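Local coordinates for protein ATP-dependent protease (Xanthomonas campestris pv. campestris, PDB 7CAY) that probably recognises and binds protein substrates, as the N-terminal domain of Lon proteases does, at residues G67-E73 against L87-F93. Residues are numbered along the deposited sequence; the frame is centred on the assembly and turned at random.
Sequences GTEVRIE and LRGTRRF
Gly67 and Phe93 pair at one end of an antiparallel beta hairpin, each backbone N bonded to the other's carbonyl oxygen; Arg71 and Arg88 repeat this hydrogen-bonded pairing further along. Between the two pairs sits a beta bulge: Thr90 and Arg91 together face Glu69. Glu69 N gives a bond to Arg91 O (2.6 Å), while Glu69 O receives Thr90 N (2.7 Å), so one residue closes both bonds across the extra residue.

The bulge also gathers the Glu69 carboxylate's partners. With CG anti to the backbone N (chi1 -173°) and the chain extended, Glu69 runs alongside Arg91, whose guanidinium grips it side-on: Arg91 NE to Glu69 OE1 at 2.9 Å and Arg91 NH2 to Glu69 OE2 at 2.8 Å. The two planes are 33° apart. Thr90 OG1 donates to Glu69 OE1 (3.0 Å) from the opposite face to Arg91 NE, and Ser45 OG bonds Glu69 OE2. A second ionic group lies toward the far end, where Arg88 reaches the Glu73 carboxylate through NE and NH2 and Arg71 NH2 donates to Glu73 OE2 (3.2 Å). The Glu73 carboxylate thus links Arg71 and Arg88 in one salt-bridge network.

Among the apolar contacts, the Phe93 ring folds over Gly67, whose CA lies 3.8 Å from the ring centroid in a CH-pi contact. The ring packs face-on against the Gly67 backbone. On the sheet's other face, Leu87 CD2 meets Ile72 CD1 (3.6 Å) and, more loosely, Val70 CG2.

Strand 47-51 continues the sheet beside 66-74, and strands 22-27 and 106-112 pair with 83-100. Trp112 makes a cation-pi contact with Arg91, while Arg92 turns away to Asp179, just beyond helix 169-177, tying the hairpin to the helical part of this Lon-type domain.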
loop_
_atom_site.group_PDB
_atom_site.type_symbol
_atom_site.label_atom_id
_atom_site.label_comp_id
_atom_site.label_asym_id
_atom_site.label_seq_id
_atom_site.Cartn_x
_atom_site.Cartn_y
_atom_site.Cartn_z
ATOM N N GLY A 67 -5.317 -1.853 3.956
ATOM C CA GLY A 67 -4.057 -2.335 3.428
ATOM C C GLY A 67 -4.009 -2.168 1.923
ATOM O O GLY A 67 -4.967 -1.706 1.300
ATOM N N THR A 68 -2.875 -2.563 1.345
ATOM C CA THR A 68 -2.630 -2.389 -0.083
ATOM C C THR A 68 -2.171 -3.710 -0.683
ATOM O O THR A 68 -1.188 -4.297 -0.220
ATOM C CB THR A 68 -1.581 -1.302 -0.335
ATOM O OG1 THR A 68 -1.984 -0.085 0.304
ATOM C CG2 THR A 68 -1.431 -1.054 -1.815
ATOM N N GLU A 69 -2.880 -4.171 -1.711
ATOM C CA GLU A 69 -2.457 -5.360 -2.435
ATOM C C GLU A 69 -1.174 -5.076 -3.207
ATOM O O GLU A 69 -0.980 -3.977 -3.735
ATOM C CB GLU A 69 -3.555 -5.821 -3.393
ATOM C CG GLU A 69 -3.270 -7.157 -4.061
ATOM C CD GLU A 69 -4.258 -7.486 -5.161
ATOM O OE1 GLU A 69 -4.558 -6.595 -5.986
ATOM O OE2 GLU A 69 -4.743 -8.639 -5.197
ATOM N N VAL A 70 -0.294 -6.071 -3.273
ATOM C CA VAL A 70 1.000 -5.916 -3.925
ATOM C C VAL A 70 1.035 -6.754 -5.192
ATOM O O VAL A 70 0.379 -7.797 -5.302
ATOM C CB VAL A 70 2.172 -6.301 -2.995
ATOM C CG1 VAL A 70 2.110 -5.515 -1.698
ATOM C CG2 VAL A 70 2.176 -7.797 -2.720
ATOM N N ARG A 71 1.803 -6.273 -6.164
ATOM C CA ARG A 71 2.228 -7.061 -7.311
ATOM C C ARG A 71 3.727 -7.284 -7.193
ATOM O O ARG A 71 4.485 -6.328 -6.990
ATOM C CB ARG A 71 1.897 -6.362 -8.632
ATOM C CG ARG A 71 2.374 -7.136 -9.850
ATOM C CD ARG A 71 2.084 -6.419 -11.158
ATOM N NE ARG A 71 2.858 -5.189 -11.307
ATOM C CZ ARG A 71 2.323 -3.981 -11.459
ATOM N NH1 ARG A 71 1.004 -3.836 -11.492
ATOM N NH2 ARG A 71 3.107 -2.918 -11.589
ATOM N N ILE A 72 4.153 -8.541 -7.304
ATOM C CA ILE A 72 5.568 -8.880 -7.166
ATOM C C ILE A 72 6.240 -8.529 -8.491
ATOM O O ILE A 72 6.099 -9.248 -9.482
ATOM C CB ILE A 72 5.777 -10.351 -6.796
ATOM C CG1 ILE A 72 4.595 -10.883 -5.982
ATOM C CG2 ILE A 72 7.061 -10.516 -6.002
ATOM C CD1 ILE A 72 4.443 -10.243 -4.619
ATOM N N GLU A 73 6.981 -7.420 -8.510
ATOM C CA GLU A 73 7.583 -6.955 -9.756
ATOM C C GLU A 73 8.833 -7.751 -10.114
ATOM O O GLU A 73 8.976 -8.210 -11.253
ATOM C CB GLU A 73 7.906 -5.462 -9.667
ATOM C CG GLU A 73 6.717 -4.556 -9.949
ATOM C CD GLU A 73 7.117 -3.280 -10.668
ATOM O OE1 GLU A 73 8.325 -2.962 -10.686
ATOM O OE2 GLU A 73 6.226 -2.601 -11.223
ATOM N N LEU A 87 8.039 -4.902 -4.504
ATOM C CA LEU A 87 6.592 -4.838 -4.360
ATOM C C LEU A 87 6.085 -3.475 -4.807
ATOM O O LEU A 87 6.694 -2.448 -4.497
ATOM C CB LEU A 87 6.172 -5.090 -2.909
ATOM C CG LEU A 87 6.703 -6.361 -2.252
ATOM C CD1 LEU A 87 6.220 -6.459 -0.810
ATOM C CD2 LEU A 87 6.281 -7.578 -3.053
ATOM N N ARG A 88 4.969 -3.472 -5.536
ATOM C CA ARG A 88 4.298 -2.242 -5.931
ATOM C C ARG A 88 2.842 -2.300 -5.496
ATOM O O ARG A 88 2.190 -3.344 -5.602
ATOM C CB ARG A 88 4.382 -2.007 -7.444
ATOM C CG ARG A 88 3.910 -0.626 -7.878
ATOM C CD ARG A 88 3.910 -0.489 -9.387
ATOM N NE ARG A 88 5.235 -0.700 -9.959
ATOM C CZ ARG A 88 6.114 0.270 -10.189
ATOM N NH1 ARG A 88 5.810 1.527 -9.891
ATOM N NH2 ARG A 88 7.298 -0.014 -10.716
ATOM N N GLY A 89 2.337 -1.168 -5.007
ATOM C CA GLY A 89 0.974 -1.115 -4.496
ATOM C C GLY A 89 -0.058 -1.088 -5.612
ATOM O O GLY A 89 -0.015 -0.226 -6.498
ATOM N N THR A 90 -1.005 -2.035 -5.560
ATOM C CA THR A 90 -2.071 -2.126 -6.543
ATOM C C THR A 90 -3.366 -1.710 -5.856
ATOM O O THR A 90 -3.555 -0.512 -5.581
ATOM C CB THR A 90 -2.130 -3.532 -7.152
ATOM O OG1 THR A 90 -2.389 -4.490 -6.117
ATOM C CG2 THR A 90 -0.812 -3.873 -7.825
ATOM N N ARG A 91 -4.266 -2.636 -5.537
ATOM C CA ARG A 91 -5.577 -2.280 -5.014
ATOM C C ARG A 91 -5.553 -2.114 -3.500
ATOM O O ARG A 91 -4.754 -2.739 -2.796
ATOM C CB ARG A 91 -6.613 -3.340 -5.388
ATOM C CG ARG A 91 -6.873 -3.473 -6.875
ATOM C CD ARG A 91 -7.814 -4.635 -7.140
ATOM N NE ARG A 91 -7.255 -5.895 -6.660
ATOM C CZ ARG A 91 -7.923 -7.043 -6.624
ATOM N NH1 ARG A 91 -9.182 -7.094 -7.034
ATOM N NH2 ARG A 91 -7.332 -8.142 -6.174
ATOM N N ARG A 92 -6.450 -1.266 -3.004
ATOM C CA ARG A 92 -6.647 -1.096 -1.573
ATOM C C ARG A 92 -7.779 -1.994 -1.092
ATOM O O ARG A 92 -8.734 -2.269 -1.823
ATOM C CB ARG A 92 -6.964 0.360 -1.231
ATOM C CG ARG A 92 -5.837 1.328 -1.516
ATOM C CD ARG A 92 -6.300 2.767 -1.364
ATOM N NE ARG A 92 -7.505 3.030 -2.146
ATOM C CZ ARG A 92 -8.699 3.285 -1.623
ATOM N NH1 ARG A 92 -8.860 3.328 -0.310
ATOM N NH2 ARG A 92 -9.735 3.505 -2.418
ATOM N N PHE A 93 -7.664 -2.450 0.154
ATOM C CA PHE A 93 -8.671 -3.325 0.732
ATOM C C PHE A 93 -8.944 -2.916 2.171
ATOM O O PHE A 93 -8.171 -2.181 2.791
ATOM C CB PHE A 93 -8.251 -4.801 0.670
ATOM C CG PHE A 93 -6.920 -5.086 1.301
ATOM C CD1 PHE A 93 -6.811 -5.284 2.669
ATOM C CD2 PHE A 93 -5.778 -5.182 0.525
ATOM C CE1 PHE A 93 -5.586 -5.556 3.251
ATOM C CE2 PHE A 93 -4.551 -5.457 1.101
ATOM C CZ PHE A 93 -4.456 -5.645 2.465
#